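Putative uncharacterized protein (Archaeoglobus fulgidus, PDB 4KPP) probably moves calcium ions across the membrane in exchange for protons, as a transporter of the sodium/calcium exchanger family. Local coordinates at residues T105-L110 with V283-L288; R125-K130 with F269-S274; F143-A148 with A277-K282. One frame throughout, in Å; residues are numbered along the deposited sequence.

Interaction 1 of 3, residues T105-L110 with V283-L288; sequences TGANRL and VNQWTL
The carboxamide of N108 overlaps the root of the W286 side chain: its OD1 sits 3.4 Å from W286 CB and meets the indole obliquely near CE3, with the amide and ring planes 64° apart. With CG anti to the carbonyl carbon (chi1 -83°), the amide is carried to both W286 and Q285. On the other branch, N108 ND2 donates to the backbone O of Q285 at 3.1 Å. The N-H is well aligned (164°) and the acceptor lies in the amide plane, yet the donor comes in above the carbonyl plane. Q285 is the last residue of helix 271-285, so the bond grips the carbonyl where W286 leaves helical geometry. The extended Q285 chain brings OE1 to 3.6 Å from A107 CB, while Q285 NE2 is bonded to S281 OG.

The amide is also held from outside, ND2 by M104 O and OD1 by K282 NZ. A leucine in place of N108 would probably leave the Q285 carbonyl without this donor and the K282 ammonium without one of its acceptors. Every residue that touches here is buried; the chemistry implies that a single amide, used at both ends, probably helps fix the C-terminal end of helix 271-285.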
loop_
_atom_site.group_PDB
_atom_site.type_symbol
_atom_site.label_atom_id
_atom_site.label_comp_id
_atom_site.label_asym_id
_atom_site.label_seq_id
_atom_site.Cartn_x
_atom_site.Cartn_y
_atom_site.Cartn_z
ATOM N N THR A 105 1.265 -10.095 0.910
ATOM C CA THR A 105 2.442 -10.086 1.769
ATOM C C THR A 105 3.604 -9.395 1.066
ATOM O O THR A 105 4.395 -8.683 1.694
ATOM C CB THR A 105 2.853 -11.511 2.187
ATOM O OG1 THR A 105 2.988 -12.333 1.020
ATOM C CG2 THR A 105 1.805 -12.122 3.115
ATOM N N GLY A 106 3.698 -9.600 -0.243
ATOM C CA GLY A 106 4.703 -8.929 -1.043
ATOM C C GLY A 106 4.540 -7.425 -0.978
ATOM O O GLY A 106 5.511 -6.693 -0.766
ATOM N N ALA A 107 3.306 -6.964 -1.149
ATOM C CA ALA A 107 3.008 -5.537 -1.107
ATOM C C ALA A 107 3.421 -4.928 0.230
ATOM O O ALA A 107 4.100 -3.902 0.262
ATOM C CB ALA A 107 1.531 -5.289 -1.383
ATOM N N ASN A 108 3.024 -5.576 1.322
ATOM C CA ASN A 108 3.345 -5.103 2.667
ATOM C C ASN A 108 4.837 -5.037 2.954
ATOM O O ASN A 108 5.334 -4.028 3.444
ATOM C CB ASN A 108 2.664 -5.974 3.728
ATOM C CG ASN A 108 1.231 -5.569 3.979
ATOM O OD1 ASN A 108 0.946 -4.766 4.864
ATOM N ND2 ASN A 108 0.319 -6.117 3.192
ATOM N N ARG A 109 5.546 -6.119 2.655
ATOM C CA ARG A 109 6.968 -6.198 2.971
ATOM C C ARG A 109 7.815 -5.284 2.090
ATOM O O ARG A 109 8.808 -4.713 2.548
ATOM C CB ARG A 109 7.464 -7.648 2.911
ATOM C CG ARG A 109 6.769 -8.565 3.911
ATOM C CD ARG A 109 7.716 -9.616 4.480
ATOM N NE ARG A 109 8.255 -10.496 3.447
ATOM C CZ ARG A 109 7.647 -11.592 3.007
ATOM N NH1 ARG A 109 6.473 -11.948 3.507
ATOM N NH2 ARG A 109 8.213 -12.332 2.064
ATOM N N LEU A 110 7.408 -5.136 0.834
ATOM C CA LEU A 110 8.093 -4.243 -0.092
ATOM C C LEU A 110 7.938 -2.798 0.359
ATOM O O LEU A 110 8.856 -1.991 0.228
ATOM C CB LEU A 110 7.523 -4.398 -1.502
ATOM C CG LEU A 110 8.197 -3.598 -2.615
ATOM C CD1 LEU A 110 9.325 -4.401 -3.250
ATOM C CD2 LEU A 110 7.178 -3.154 -3.656
ATOM N N VAL A 283 -0.882 0.890 7.030
ATOM C CA VAL A 283 -2.059 0.578 7.839
ATOM C C VAL A 283 -3.174 -0.067 7.014
ATOM O O VAL A 283 -3.658 -1.143 7.370
ATOM C CB VAL A 283 -2.608 1.824 8.584
ATOM C CG1 VAL A 283 -3.860 1.468 9.379
ATOM C CG2 VAL A 283 -1.548 2.405 9.498
ATOM N N ASN A 284 -3.582 0.570 5.916
ATOM C CA ASN A 284 -4.675 0.010 5.115
ATOM C C ASN A 284 -4.308 -1.310 4.435
ATOM O O ASN A 284 -5.136 -2.220 4.341
ATOM C CB ASN A 284 -5.264 1.022 4.113
ATOM C CG ASN A 284 -4.387 1.240 2.892
ATOM O OD1 ASN A 284 -4.293 0.380 2.017
ATOM N ND2 ASN A 284 -3.771 2.413 2.810
ATOM N N GLN A 285 -3.063 -1.421 3.982
ATOM C CA GLN A 285 -2.620 -2.643 3.321
ATOM C C GLN A 285 -2.468 -3.798 4.309
ATOM O O GLN A 285 -2.470 -4.967 3.922
ATOM C CB GLN A 285 -1.328 -2.405 2.533
ATOM C CG GLN A 285 -1.536 -1.497 1.325
ATOM C CD GLN A 285 -0.278 -1.281 0.513
ATOM O OE1 GLN A 285 0.164 -2.169 -0.212
ATOM N NE2 GLN A 285 0.302 -0.090 0.624
ATOM N N TRP A 286 -2.360 -3.460 5.589
ATOM C CA TRP A 286 -2.185 -4.462 6.631
ATOM C C TRP A 286 -3.485 -4.644 7.412
ATOM O O TRP A 286 -3.517 -5.322 8.437
ATOM C CB TRP A 286 -1.027 -4.057 7.549
ATOM C CG TRP A 286 -0.506 -5.129 8.465
ATOM C CD1 TRP A 286 -0.242 -5.000 9.799
ATOM C CD2 TRP A 286 -0.171 -6.482 8.120
ATOM N NE1 TRP A 286 0.231 -6.184 10.305
ATOM C CE2 TRP A 286 0.283 -7.111 9.298
ATOM C CE3 TRP A 286 -0.213 -7.224 6.934
ATOM C CZ2 TRP A 286 0.691 -8.443 9.323
ATOM C CZ3 TRP A 286 0.191 -8.547 6.964
ATOM C CH2 TRP A 286 0.638 -9.142 8.150
ATOM N N THR A 287 -4.556 -4.034 6.909
ATOM C CA THR A 287 -5.889 -4.172 7.498
ATOM C C THR A 287 -6.958 -4.388 6.427
ATOM O O THR A 287 -7.412 -5.512 6.212
ATOM C CB THR A 287 -6.280 -2.948 8.367
ATOM O OG1 THR A 287 -6.131 -1.739 7.609
ATOM C CG2 THR A 287 -5.411 -2.872 9.622
ATOM N N LEU A 288 -7.348 -3.303 5.758
ATOM C CA LEU A 288 -8.386 -3.346 4.728
ATOM C C LEU A 288 -8.071 -4.332 3.602
ATOM O O LEU A 288 -8.962 -5.029 3.111
ATOM C CB LEU A 288 -8.626 -1.948 4.147
ATOM C CG LEU A 288 -9.740 -1.842 3.100
ATOM C CD1 LEU A 288 -11.114 -2.066 3.727
ATOM C CD2 LEU A 288 -9.687 -0.506 2.374
#

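Interaction 2 of 3, residues R125-K130 with F269-S274; sequences RTLKSK and FRVSAS
L127 holds chi1 at -92°, away from the staggered positions, and this turn swings its end toward V271, whose CG1 stands anti to the backbone N (chi1 -174°), with CG2 anti to the carbonyl carbon instead. It is that second methyl which does the touching: L127 CD1 lies 3.7 Å from V271 CG2, a meeting of single methyl groups as the two side chains cross at a slant. V271 also touches A123, one turn earlier on helix 96-127.

The second meeting is looser. The F269 ring reaches over the end of helix 96-127 until its CE1 is 4.4 Å from the backbone O of T126, approaching obliquely. T126 CB is directed toward 269-274, but its OG1 is bonded to I122 O, and the side chain touches V266 of helix 242-267.

F269 owes its place to a Schellman motif: with a positive phi of 63° it is the C-prime residue that ends helix 242-267; its N bonds back to V266 O, and R270 N to F265 O. R270 then takes the N-cap position of helix 271-285, so the chain turns from one helix into the next within a few residues. Across the contact K128, also with positive phi, departs from helical geometry.

L127 and F269 lie on the surface and each touches a crystal neighbour, so their exact rotation may owe something to the lattice. The calcium ion bound by I330, D333, K335 and E340 is about 13 Å from the V271 side chain.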
loop_
_atom_site.group_PDB
_atom_site.type_symbol
_atom_site.label_atom_id
_atom_site.label_comp_id
_atom_site.label_asym_id
_atom_site.label_seq_id
_atom_site.Cartn_x
_atom_site.Cartn_y
_atom_site.Cartn_z
ATOM N N ARG A 125 19.942 12.350 2.669
ATOM C CA ARG A 125 20.835 13.086 1.783
ATOM C C ARG A 125 20.282 14.468 1.460
ATOM O O ARG A 125 21.040 15.407 1.213
ATOM C CB ARG A 125 21.079 12.301 0.492
ATOM N N THR A 126 18.959 14.588 1.466
ATOM C CA THR A 126 18.303 15.844 1.118
ATOM C C THR A 126 18.402 16.850 2.262
ATOM O O THR A 126 18.684 18.029 2.044
ATOM C CB THR A 126 16.826 15.624 0.748
ATOM O OG1 THR A 126 16.699 14.412 -0.008
ATOM C CG2 THR A 126 16.300 16.792 -0.076
ATOM N N LEU A 127 18.175 16.373 3.483
ATOM C CA LEU A 127 18.280 17.215 4.671
ATOM C C LEU A 127 19.720 17.310 5.165
ATOM O O LEU A 127 20.014 18.067 6.093
ATOM C CB LEU A 127 17.392 16.677 5.796
ATOM C CG LEU A 127 15.969 17.226 5.899
ATOM C CD1 LEU A 127 15.167 16.916 4.645
ATOM C CD2 LEU A 127 15.273 16.672 7.133
ATOM N N LYS A 128 20.607 16.541 4.537
ATOM C CA LYS A 128 22.002 16.442 4.961
ATOM C C LYS A 128 22.093 16.087 6.443
ATOM O O LYS A 128 22.829 16.717 7.202
ATOM C CB LYS A 128 22.760 17.740 4.661
ATOM N N SER A 129 21.328 15.078 6.847
ATOM C CA SER A 129 21.277 14.659 8.242
ATOM C C SER A 129 21.303 13.139 8.372
ATOM O O SER A 129 21.544 12.428 7.397
ATOM C CB SER A 129 20.030 15.223 8.926
ATOM N N LYS A 130 21.049 12.650 9.580
ATOM C CA LYS A 130 21.097 11.219 9.852
ATOM C C LYS A 130 19.906 10.753 10.689
ATOM O O LYS A 130 19.978 9.725 11.364
ATOM C CB LYS A 130 22.404 10.855 10.559
ATOM N N PHE A 269 11.041 19.269 0.649
ATOM C CA PHE A 269 11.221 19.454 2.091
ATOM C C PHE A 269 9.960 19.182 2.912
ATOM O O PHE A 269 9.681 19.876 3.892
ATOM C CB PHE A 269 11.784 20.848 2.395
ATOM C CG PHE A 269 13.103 21.122 1.730
ATOM C CD1 PHE A 269 14.290 20.844 2.383
ATOM C CD2 PHE A 269 13.155 21.647 0.452
ATOM C CE1 PHE A 269 15.504 21.089 1.777
ATOM C CE2 PHE A 269 14.367 21.895 -0.163
ATOM C CZ PHE A 269 15.543 21.617 0.501
ATOM N N ARG A 270 9.207 18.163 2.511
ATOM C CA ARG A 270 8.023 17.741 3.248
ATOM C C ARG A 270 8.168 16.275 3.646
ATOM O O ARG A 270 7.417 15.416 3.182
ATOM C CB ARG A 270 6.763 17.948 2.406
ATOM N N VAL A 271 9.143 16.002 4.510
ATOM C CA VAL A 271 9.466 14.636 4.914
ATOM C C VAL A 271 8.405 14.023 5.829
ATOM O O VAL A 271 8.066 12.850 5.694
ATOM C CB VAL A 271 10.836 14.571 5.615
ATOM C CG1 VAL A 271 11.221 13.132 5.904
ATOM C CG2 VAL A 271 11.897 15.241 4.758
ATOM N N SER A 272 7.886 14.825 6.753
ATOM C CA SER A 272 6.888 14.358 7.715
ATOM C C SER A 272 5.613 13.857 7.046
ATOM O O SER A 272 5.175 12.733 7.289
ATOM C CB SER A 272 6.546 15.468 8.708
ATOM O OG SER A 272 7.683 15.826 9.470
ATOM N N ALA A 273 5.018 14.704 6.212
ATOM C CA ALA A 273 3.804 14.341 5.493
ATOM C C ALA A 273 4.047 13.146 4.573
ATOM O O ALA A 273 3.173 12.295 4.401
ATOM C CB ALA A 273 3.287 15.527 4.701
ATOM N N SER A 274 5.240 13.088 3.989
ATOM C CA SER A 274 5.612 11.990 3.108
ATOM C C SER A 274 5.629 10.664 3.867
ATOM O O SER A 274 5.120 9.655 3.382
ATOM C CB SER A 274 6.976 12.260 2.474
ATOM O OG SER A 274 7.299 11.265 1.521
#

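Interaction 3 of 3, residues F143-A148 with A277-K282; sequences FFLFLA and ALISSK
L145 and K282 make the closer half of this contact. Both leucine methyls rest on the lysine stem from the same side, with L145 CD1 at 4.0 Å and L145 CD2 at 4.2 Å from K282 CG. The leucine CB is directed toward the partner helix, and an unstaggered chi1 of -121° brings both methyls to that one carbon. K282 sets its CG anti to the backbone N (chi1 165°), which places it against L145; the bend at chi2 (62°) then sends the extended remainder of the chain toward its polar partners. There the ammonium bonds to S324 OG and makes a cation-pi contact with W286. The backbones stay well apart even here, with L145 CA and K282 CA separated by 8.1 Å.

Toward I279 the fit relaxes: L145 CD2 reaches I279 CG2 only at 4.4 Å. F143, F146 and L147 make no contact with 277-282 and are partly exposed. V328, from helix 311-331, packs on L145, and L331 of the same helix touches I279, whose side chain lies about 10 Å from the bound calcium ion.

Apolar methyls against the aliphatic stem of a lysine, with its ammonium held by S324 and W286, join helices 138-152 and 271-285 within the polytopic helical bundle of a cation exchanger of this family.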
loop_
_atom_site.group_PDB
_atom_site.type_symbol
_atom_site.label_atom_id
_atom_site.label_comp_id
_atom_site.label_asym_id
_atom_site.label_seq_id
_atom_site.Cartn_x
_atom_site.Cartn_y
_atom_site.Cartn_z
ATOM N N PHE A 143 -0.737 2.502 16.990
ATOM C CA PHE A 143 -1.686 1.722 17.775
ATOM C C PHE A 143 -2.398 0.673 16.927
ATOM O O PHE A 143 -2.477 -0.498 17.305
ATOM C CB PHE A 143 -2.711 2.654 18.423
ATOM C CG PHE A 143 -3.783 1.942 19.196
ATOM C CD1 PHE A 143 -3.565 1.549 20.505
ATOM C CD2 PHE A 143 -5.014 1.680 18.617
ATOM C CE1 PHE A 143 -4.553 0.896 21.222
ATOM C CE2 PHE A 143 -6.003 1.031 19.324
ATOM C CZ PHE A 143 -5.775 0.637 20.629
ATOM N N PHE A 144 -2.919 1.096 15.780
ATOM C CA PHE A 144 -3.659 0.190 14.912
ATOM C C PHE A 144 -2.755 -0.806 14.209
ATOM O O PHE A 144 -3.169 -1.923 13.909
ATOM C CB PHE A 144 -4.508 0.965 13.908
ATOM C CG PHE A 144 -5.805 1.444 14.478
ATOM C CD1 PHE A 144 -6.879 0.578 14.597
ATOM C CD2 PHE A 144 -5.947 2.749 14.919
ATOM C CE1 PHE A 144 -8.075 1.007 15.133
ATOM C CE2 PHE A 144 -7.140 3.182 15.455
ATOM C CZ PHE A 144 -8.204 2.310 15.562
ATOM N N LEU A 145 -1.517 -0.398 13.957
ATOM C CA LEU A 145 -0.520 -1.289 13.382
ATOM C C LEU A 145 -0.212 -2.409 14.366
ATOM O O LEU A 145 -0.055 -3.564 13.982
ATOM C CB LEU A 145 0.752 -0.512 13.054
ATOM C CG LEU A 145 1.221 -0.509 11.599
ATOM C CD1 LEU A 145 0.044 -0.640 10.648
ATOM C CD2 LEU A 145 1.999 0.769 11.317
ATOM N N PHE A 146 -0.141 -2.056 15.643
ATOM C CA PHE A 146 0.141 -3.029 16.688
ATOM C C PHE A 146 -1.001 -4.033 16.837
ATOM O O PHE A 146 -0.765 -5.230 16.959
ATOM C CB PHE A 146 0.411 -2.317 18.012
ATOM C CG PHE A 146 1.010 -3.202 19.067
ATOM C CD1 PHE A 146 2.209 -3.856 18.840
ATOM C CD2 PHE A 146 0.386 -3.359 20.297
ATOM C CE1 PHE A 146 2.770 -4.666 19.810
ATOM C CE2 PHE A 146 0.943 -4.167 21.275
ATOM C CZ PHE A 146 2.137 -4.822 21.030
ATOM N N LEU A 147 -2.239 -3.545 16.815
ATOM C CA LEU A 147 -3.404 -4.417 16.950
ATOM C C LEU A 147 -3.582 -5.343 15.750
ATOM O O LEU A 147 -3.929 -6.517 15.906
ATOM C CB LEU A 147 -4.680 -3.599 17.160
ATOM C CG LEU A 147 -4.829 -2.860 18.490
ATOM C CD1 LEU A 147 -6.271 -2.414 18.679
ATOM C CD2 LEU A 147 -4.361 -3.720 19.658
ATOM N N ALA A 148 -3.358 -4.806 14.554
ATOM C CA ALA A 148 -3.466 -5.587 13.329
ATOM C C ALA A 148 -2.405 -6.681 13.296
ATOM O O ALA A 148 -2.672 -7.806 12.873
ATOM C CB ALA A 148 -3.335 -4.684 12.109
ATOM N N ALA A 277 2.121 9.351 5.004
ATOM C CA ALA A 277 1.384 8.653 3.962
ATOM C C ALA A 277 1.849 7.210 3.830
ATOM O O ALA A 277 1.031 6.297 3.701
ATOM C CB ALA A 277 1.527 9.389 2.629
ATOM N N LEU A 278 3.163 7.009 3.859
ATOM C CA LEU A 278 3.734 5.670 3.752
ATOM C C LEU A 278 3.357 4.799 4.946
ATOM O O LEU A 278 3.139 3.594 4.804
ATOM C CB LEU A 278 5.255 5.739 3.625
ATOM C CG LEU A 278 5.828 6.359 2.351
ATOM C CD1 LEU A 278 7.331 6.173 2.327
ATOM C CD2 LEU A 278 5.188 5.755 1.111
ATOM N N ILE A 279 3.292 5.410 6.121
ATOM C CA ILE A 279 2.928 4.687 7.333
ATOM C C ILE A 279 1.436 4.359 7.337
ATOM O O ILE A 279 1.040 3.245 7.680
ATOM C CB ILE A 279 3.327 5.477 8.596
ATOM C CG1 ILE A 279 4.855 5.548 8.707
ATOM C CG2 ILE A 279 2.705 4.856 9.846
ATOM C CD1 ILE A 279 5.364 6.537 9.738
ATOM N N SER A 280 0.618 5.328 6.933
ATOM C CA SER A 280 -0.825 5.127 6.820
ATOM C C SER A 280 -1.171 4.135 5.711
ATOM O O SER A 280 -2.135 3.383 5.823
ATOM C CB SER A 280 -1.543 6.458 6.578
ATOM O OG SER A 280 -2.937 6.257 6.418
ATOM N N SER A 281 -0.387 4.144 4.639
ATOM C CA SER A 281 -0.579 3.196 3.547
ATOM C C SER A 281 -0.289 1.780 4.025
ATOM O O SER A 281 -0.944 0.823 3.600
ATOM C CB SER A 281 0.320 3.541 2.360
ATOM O OG SER A 281 0.192 2.579 1.330
ATOM N N LYS A 282 0.704 1.652 4.903
ATOM C CA LYS A 282 0.978 0.376 5.551
ATOM C C LYS A 282 -0.235 -0.058 6.359
ATOM O O LYS A 282 -0.595 -1.229 6.354
ATOM C CB LYS A 282 2.227 0.460 6.437
ATOM C CG LYS A 282 2.400 -0.696 7.427
ATOM C CD LYS A 282 2.544 -2.051 6.740
ATOM C CE LYS A 282 2.573 -3.171 7.777
ATOM N NZ LYS A 282 2.635 -4.534 7.177
#

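From the N terminus, the chain passes 105-110 and 125-130 on helix 96-127, then 143-148 on helix 138-152, before their partners arrive in close succession along the stretch that leads into and through helix 271-285. Interaction 2 closes first, at 269-274; interaction 3 follows at 277-282; interaction 1 closes last, at 283-288, and its loop encloses both others. Interactions 2 and 3 cross, their segments alternating along the sequence. Interactions 1 and 3 touch in the buried interior, where V283 CG2 packs 3.6 Å from L145 CD1, whereas interaction 2 sits at the surface. Together they tie helix 271-285 to two helices of the first exchanger-family region.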